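PDB 3HPY: catechol 2,3-dioxygenase from Pseudomonas sp. KL28, which probably catalyses the iron-dependent extradiol ring cleavage of catechol by O2, giving 2-hydroxy-6-oxohexa-2,4-dienoate. Local coordinates for residues F110-I118 / F205-K213. Residues are numbered along the deposited sequence; the frame is centred on the assembly and turned at random.
Sequences FELPSGHLI and FVEYPEKGK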
ATOM      1  N   PHE C 110     -11.457   2.188  39.713  1.00 37.21           N
ATOM      2  CA  PHE C 110     -12.428   3.183  40.135  1.00 38.06           C
ATOM      3  C   PHE C 110     -13.528   3.276  39.083  1.00 39.25           C
ATOM      4  O   PHE C 110     -13.385   2.743  37.979  1.00 39.22           O
ATOM      5  CB  PHE C 110     -11.740   4.537  40.334  1.00 38.29           C
ATOM      6  CG  PHE C 110     -11.136   5.108  39.080  1.00 39.27           C
ATOM      7  CD1 PHE C 110     -11.891   5.912  38.228  1.00 38.38           C
ATOM      8  CD2 PHE C 110      -9.805   4.843  38.751  1.00 38.59           C
ATOM      9  CE1 PHE C 110     -11.330   6.450  37.067  1.00 37.87           C
ATOM     10  CE2 PHE C 110      -9.238   5.375  37.592  1.00 36.91           C
ATOM     11  CZ  PHE C 110     -10.002   6.179  36.750  1.00 36.16           C
ATOM     12  N   GLU C 111     -14.631   3.932  39.430  1.00 39.06           N
ATOM     13  CA  GLU C 111     -15.745   4.068  38.499  1.00 39.36           C
ATOM     14  C   GLU C 111     -15.873   5.519  38.055  1.00 39.45           C
ATOM     15  O   GLU C 111     -15.754   6.445  38.865  1.00 39.34           O
ATOM     16  CB  GLU C 111     -17.056   3.611  39.156  1.00 41.82           C
ATOM     17  CG  GLU C 111     -18.225   3.443  38.177  1.00 43.70           C
ATOM     18  CD  GLU C 111     -19.555   3.153  38.864  1.00 45.07           C
ATOM     19  OE1 GLU C 111     -19.617   2.228  39.706  1.00 44.79           O
ATOM     20  OE2 GLU C 111     -20.545   3.854  38.552  1.00 46.05           O
ATOM     21  N   LEU C 112     -16.102   5.711  36.761  1.00 37.26           N
ATOM     22  CA  LEU C 112     -16.252   7.047  36.204  1.00 37.22           C
ATOM     23  C   LEU C 112     -17.723   7.445  36.218  1.00 37.16           C
ATOM     24  O   LEU C 112     -18.606   6.599  36.395  1.00 36.04           O
ATOM     25  CB  LEU C 112     -15.735   7.092  34.758  1.00 36.72           C
ATOM     26  CG  LEU C 112     -14.229   7.117  34.465  1.00 37.16           C
ATOM     27  CD1 LEU C 112     -14.026   7.028  32.956  1.00 35.28           C
ATOM     28  CD2 LEU C 112     -13.594   8.393  35.008  1.00 37.10           C
ATOM     29  N   PRO C 113     -18.002   8.742  36.028  1.00 37.19           N
ATOM     30  CA  PRO C 113     -19.370   9.269  36.008  1.00 37.66           C
ATOM     31  C   PRO C 113     -20.184   8.604  34.902  1.00 38.96           C
ATOM     32  O   PRO C 113     -21.415   8.506  34.987  1.00 38.92           O
ATOM     33  CB  PRO C 113     -19.160  10.751  35.734  1.00 36.82           C
ATOM     34  CG  PRO C 113     -17.852  11.025  36.382  1.00 37.54           C
ATOM     35  CD  PRO C 113     -17.021   9.839  35.971  1.00 37.75           C
ATOM     36  N   SER C 114     -19.480   8.154  33.866  1.00 38.04           N
ATOM     37  CA  SER C 114     -20.100   7.499  32.721  1.00 37.50           C
ATOM     38  C   SER C 114     -20.478   6.056  33.031  1.00 37.49           C
ATOM     39  O   SER C 114     -21.046   5.356  32.189  1.00 37.89           O
ATOM     40  CB  SER C 114     -19.143   7.538  31.525  1.00 37.68           C
ATOM     41  OG  SER C 114     -17.905   6.912  31.840  1.00 37.31           O
ATOM     42  N   GLY C 115     -20.142   5.608  34.238  1.00 36.59           N
ATOM     43  CA  GLY C 115     -20.477   4.258  34.646  1.00 36.56           C
ATOM     44  C   GLY C 115     -19.434   3.193  34.363  1.00 36.77           C
ATOM     45  O   GLY C 115     -19.545   2.081  34.880  1.00 36.03           O
ATOM     46  N   HIS C 116     -18.420   3.523  33.561  1.00 36.22           N
ATOM     47  CA  HIS C 116     -17.376   2.558  33.210  1.00 34.97           C
ATOM     48  C   HIS C 116     -16.298   2.415  34.265  1.00 34.60           C
ATOM     49  O   HIS C 116     -15.855   3.403  34.849  1.00 35.16           O
ATOM     50  CB  HIS C 116     -16.706   2.941  31.892  1.00 34.46           C
ATOM     51  CG  HIS C 116     -17.671   3.298  30.813  1.00 33.04           C
ATOM     52  ND1 HIS C 116     -18.202   4.562  30.684  1.00 32.38           N
ATOM     53  CD2 HIS C 116     -18.259   2.542  29.855  1.00 32.97           C
ATOM     54  CE1 HIS C 116     -19.076   4.570  29.694  1.00 32.66           C
ATOM     55  NE2 HIS C 116     -19.130   3.355  29.175  1.00 31.97           N
ATOM     56  N   LEU C 117     -15.871   1.177  34.491  1.00 33.30           N
ATOM     57  CA  LEU C 117     -14.827   0.893  35.464  1.00 33.95           C
ATOM     58  C   LEU C 117     -13.462   0.993  34.788  1.00 34.01           C
ATOM     59  O   LEU C 117     -13.237   0.398  33.739  1.00 34.51           O
ATOM     60  CB  LEU C 117     -15.003  -0.511  36.043  1.00 33.74           C
ATOM     61  CG  LEU C 117     -16.405  -0.882  36.536  1.00 33.24           C
ATOM     62  CD1 LEU C 117     -16.353  -2.227  37.237  1.00 35.34           C
ATOM     63  CD2 LEU C 117     -16.923   0.187  37.475  1.00 33.35           C
ATOM     64  N   ILE C 118     -12.554   1.746  35.398  1.00 33.64           N
ATOM     65  CA  ILE C 118     -11.213   1.928  34.860  1.00 31.52           C
ATOM     66  C   ILE C 118     -10.196   1.303  35.809  1.00 30.85           C
ATOM     67  O   ILE C 118     -10.388   1.299  37.023  1.00 30.64           O
ATOM     68  CB  ILE C 118     -10.892   3.426  34.703  1.00 29.82           C
ATOM     69  CG1 ILE C 118     -12.024   4.123  33.948  1.00 29.32           C
ATOM     70  CG2 ILE C 118      -9.580   3.607  33.959  1.00 29.44           C
ATOM     71  CD1 ILE C 118     -12.176   3.695  32.507  1.00 27.58           C
ATOM     72  N   PHE C 205     -14.670   8.870  24.408  1.00 26.33           N
ATOM     73  CA  PHE C 205     -15.994   8.786  25.032  1.00 26.72           C
ATOM     74  C   PHE C 205     -17.022   9.566  24.215  1.00 26.54           C
ATOM     75  O   PHE C 205     -16.721  10.622  23.645  1.00 25.60           O
ATOM     76  CB  PHE C 205     -16.000   9.377  26.454  1.00 25.57           C
ATOM     77  CG  PHE C 205     -15.197   8.598  27.457  1.00 27.90           C
ATOM     78  CD1 PHE C 205     -13.836   8.843  27.626  1.00 27.94           C
ATOM     79  CD2 PHE C 205     -15.803   7.628  28.243  1.00 25.05           C
ATOM     80  CE1 PHE C 205     -13.095   8.132  28.562  1.00 25.39           C
ATOM     81  CE2 PHE C 205     -15.068   6.910  29.183  1.00 29.01           C
ATOM     82  CZ  PHE C 205     -13.711   7.162  29.342  1.00 27.97           C
ATOM     83  N   VAL C 206     -18.241   9.043  24.172  1.00 27.39           N
ATOM     84  CA  VAL C 206     -19.317   9.706  23.456  1.00 30.07           C
ATOM     85  C   VAL C 206     -20.498   9.843  24.416  1.00 31.14           C
ATOM     86  O   VAL C 206     -20.862   8.882  25.094  1.00 31.01           O
ATOM     87  CB  VAL C 206     -19.739   8.904  22.216  1.00 30.01           C
ATOM     88  CG1 VAL C 206     -20.850   9.627  21.480  1.00 31.63           C
ATOM     89  CG2 VAL C 206     -18.551   8.722  21.293  1.00 30.56           C
ATOM     90  N   GLU C 207     -21.073  11.042  24.478  1.00 33.52           N
ATOM     91  CA  GLU C 207     -22.202  11.319  25.370  1.00 36.74           C
ATOM     92  C   GLU C 207     -23.333  10.342  25.097  1.00 37.07           C
ATOM     93  O   GLU C 207     -23.782  10.212  23.964  1.00 38.08           O
ATOM     94  CB  GLU C 207     -22.701  12.748  25.165  1.00 38.29           C
ATOM     95  CG  GLU C 207     -23.694  13.229  26.221  1.00 42.25           C
ATOM     96  CD  GLU C 207     -23.035  13.507  27.570  1.00 45.50           C
ATOM     97  OE1 GLU C 207     -22.048  14.278  27.608  1.00 47.27           O
ATOM     98  OE2 GLU C 207     -23.509  12.966  28.598  1.00 46.45           O
ATOM     99  N   TYR C 208     -23.790   9.657  26.139  1.00 37.91           N
ATOM    100  CA  TYR C 208     -24.858   8.685  25.986  1.00 39.25           C
ATOM    101  C   TYR C 208     -25.648   8.535  27.285  1.00 40.41           C
ATOM    102  O   TYR C 208     -25.066   8.452  28.365  1.00 40.11           O
ATOM    103  CB  TYR C 208     -24.260   7.340  25.590  1.00 39.39           C
ATOM    104  CG  TYR C 208     -25.261   6.350  25.061  1.00 38.83           C
ATOM    105  CD1 TYR C 208     -26.003   6.630  23.915  1.00 39.41           C
ATOM    106  CD2 TYR C 208     -25.438   5.113  25.678  1.00 39.86           C
ATOM    107  CE1 TYR C 208     -26.899   5.699  23.393  1.00 39.42           C
ATOM    108  CE2 TYR C 208     -26.327   4.175  25.167  1.00 40.26           C
ATOM    109  CZ  TYR C 208     -27.054   4.474  24.025  1.00 40.70           C
ATOM    110  OH  TYR C 208     -27.930   3.540  23.513  1.00 42.15           O
ATOM    111  N   PRO C 209     -26.988   8.500  27.189  1.00 41.47           N
ATOM    112  CA  PRO C 209     -27.873   8.359  28.351  1.00 42.15           C
ATOM    113  C   PRO C 209     -27.593   7.122  29.205  1.00 43.30           C
ATOM    114  O   PRO C 209     -27.678   7.181  30.432  1.00 43.54           O
ATOM    115  CB  PRO C 209     -29.258   8.320  27.719  1.00 42.32           C
ATOM    116  CG  PRO C 209     -29.099   9.213  26.533  1.00 42.28           C
ATOM    117  CD  PRO C 209     -27.769   8.765  25.969  1.00 40.45           C
ATOM    118  N   GLU C 210     -27.269   6.006  28.554  1.00 44.49           N
ATOM    119  CA  GLU C 210     -26.985   4.757  29.262  1.00 45.21           C
ATOM    120  C   GLU C 210     -25.535   4.766  29.715  1.00 44.66           C
ATOM    121  O   GLU C 210     -24.683   5.347  29.048  1.00 44.95           O
ATOM    122  CB  GLU C 210     -27.207   3.560  28.337  1.00 47.19           C
ATOM    123  CG  GLU C 210     -27.799   2.338  29.013  1.00 50.22           C
ATOM    124  CD  GLU C 210     -29.286   2.497  29.279  1.00 52.89           C
ATOM    125  OE1 GLU C 210     -29.660   3.330  30.140  1.00 52.25           O
ATOM    126  OE2 GLU C 210     -30.081   1.794  28.613  1.00 53.27           O
ATOM    127  N   LYS C 211     -25.254   4.110  30.838  1.00 43.94           N
ATOM    128  CA  LYS C 211     -23.893   4.066  31.353  1.00 43.05           C
ATOM    129  C   LYS C 211     -23.291   2.667  31.280  1.00 41.90           C
ATOM    130  O   LYS C 211     -24.012   1.666  31.305  1.00 40.04           O
ATOM    131  CB  LYS C 211     -23.855   4.564  32.804  1.00 43.45           C
ATOM    132  CG  LYS C 211     -24.583   3.672  33.793  1.00 44.17           C
ATOM    133  CD  LYS C 211     -24.265   4.056  35.238  1.00 44.92           C
ATOM    134  CE  LYS C 211     -24.781   5.439  35.597  1.00 44.50           C
ATOM    135  NZ  LYS C 211     -24.265   5.875  36.928  1.00 43.53           N
ATOM    136  N   GLY C 212     -21.964   2.613  31.183  1.00 40.33           N
ATOM    137  CA  GLY C 212     -21.262   1.343  31.122  1.00 40.12           C
ATOM    138  C   GLY C 212     -21.293   0.699  29.751  1.00 39.44           C
ATOM    139  O   GLY C 212     -20.905  -0.463  29.587  1.00 41.04           O
ATOM    140  N   LYS C 213     -21.750   1.461  28.763  1.00 38.32           N
ATOM    141  CA  LYS C 213     -21.844   0.960  27.402  1.00 37.61           C
ATOM    142  C   LYS C 213     -20.493   0.910  26.693  1.00 36.31           C
ATOM    143  O   LYS C 213     -19.680   1.824  26.801  1.00 34.17           O
ATOM    144  CB  LYS C 213     -22.828   1.813  26.595  1.00 38.92           C
ATOM    145  CG  LYS C 213     -24.295   1.528  26.927  1.00 42.00           C
ATOM    146  CD  LYS C 213     -24.655   0.085  26.570  1.00 43.05           C
ATOM    147  CE  LYS C 213     -26.089  -0.285  26.936  1.00 43.89           C
ATOM    148  NZ  LYS C 213     -26.293  -0.391  28.405  1.00 44.62           N
TER
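The imidazole of His-116 carries Gly-212 over one face, with the glycine CA 3.8 Å from the ring centroid in a CH-pi contact, while the carbonyl O of Lys-213 lies at its edge. ND1 of the same imidazole in turn sits at the edge of the Phe-205 ring, near its plane, and the two side chains lie antiparallel alongside each other. The contact joins the two glyoxalase-like (VOC) modules of an extradiol dioxygenase: a type I beta turn from Leu-112 to Gly-115, in the hairpin linking strands 107-111 and 117-121, meets the loop after strand 203-207. Leu-112 crosses the Phe-205 side chain at about a right angle and brings its CD1 to 3.6 Å from Phe-205 CZ; Phe-169 and Val-165 of helix 162-171 also pack against Phe-205. Two hydrogen bonds tie the loops together. Gly-212 N donates to Ser-114 O (3.1 Å), whereas His-116 NE2 donates to Lys-213 O (2.9 Å) from 30° outside that carbonyl's plane, in a bond bent to 140° at the hydrogen. The aliphatic part of exposed Lys-211 runs past the Gly-115 backbone, its CD 3.8 Å from Gly-115 CA. Both ring nitrogens of His-116 are thus engaged, which should fix the imidazole's rotation: Ser-114 OG, set between its backbone N and carbonyl carbon (chi1 58°), shares a 2.6 Å hydrogen bond with His-116 ND1.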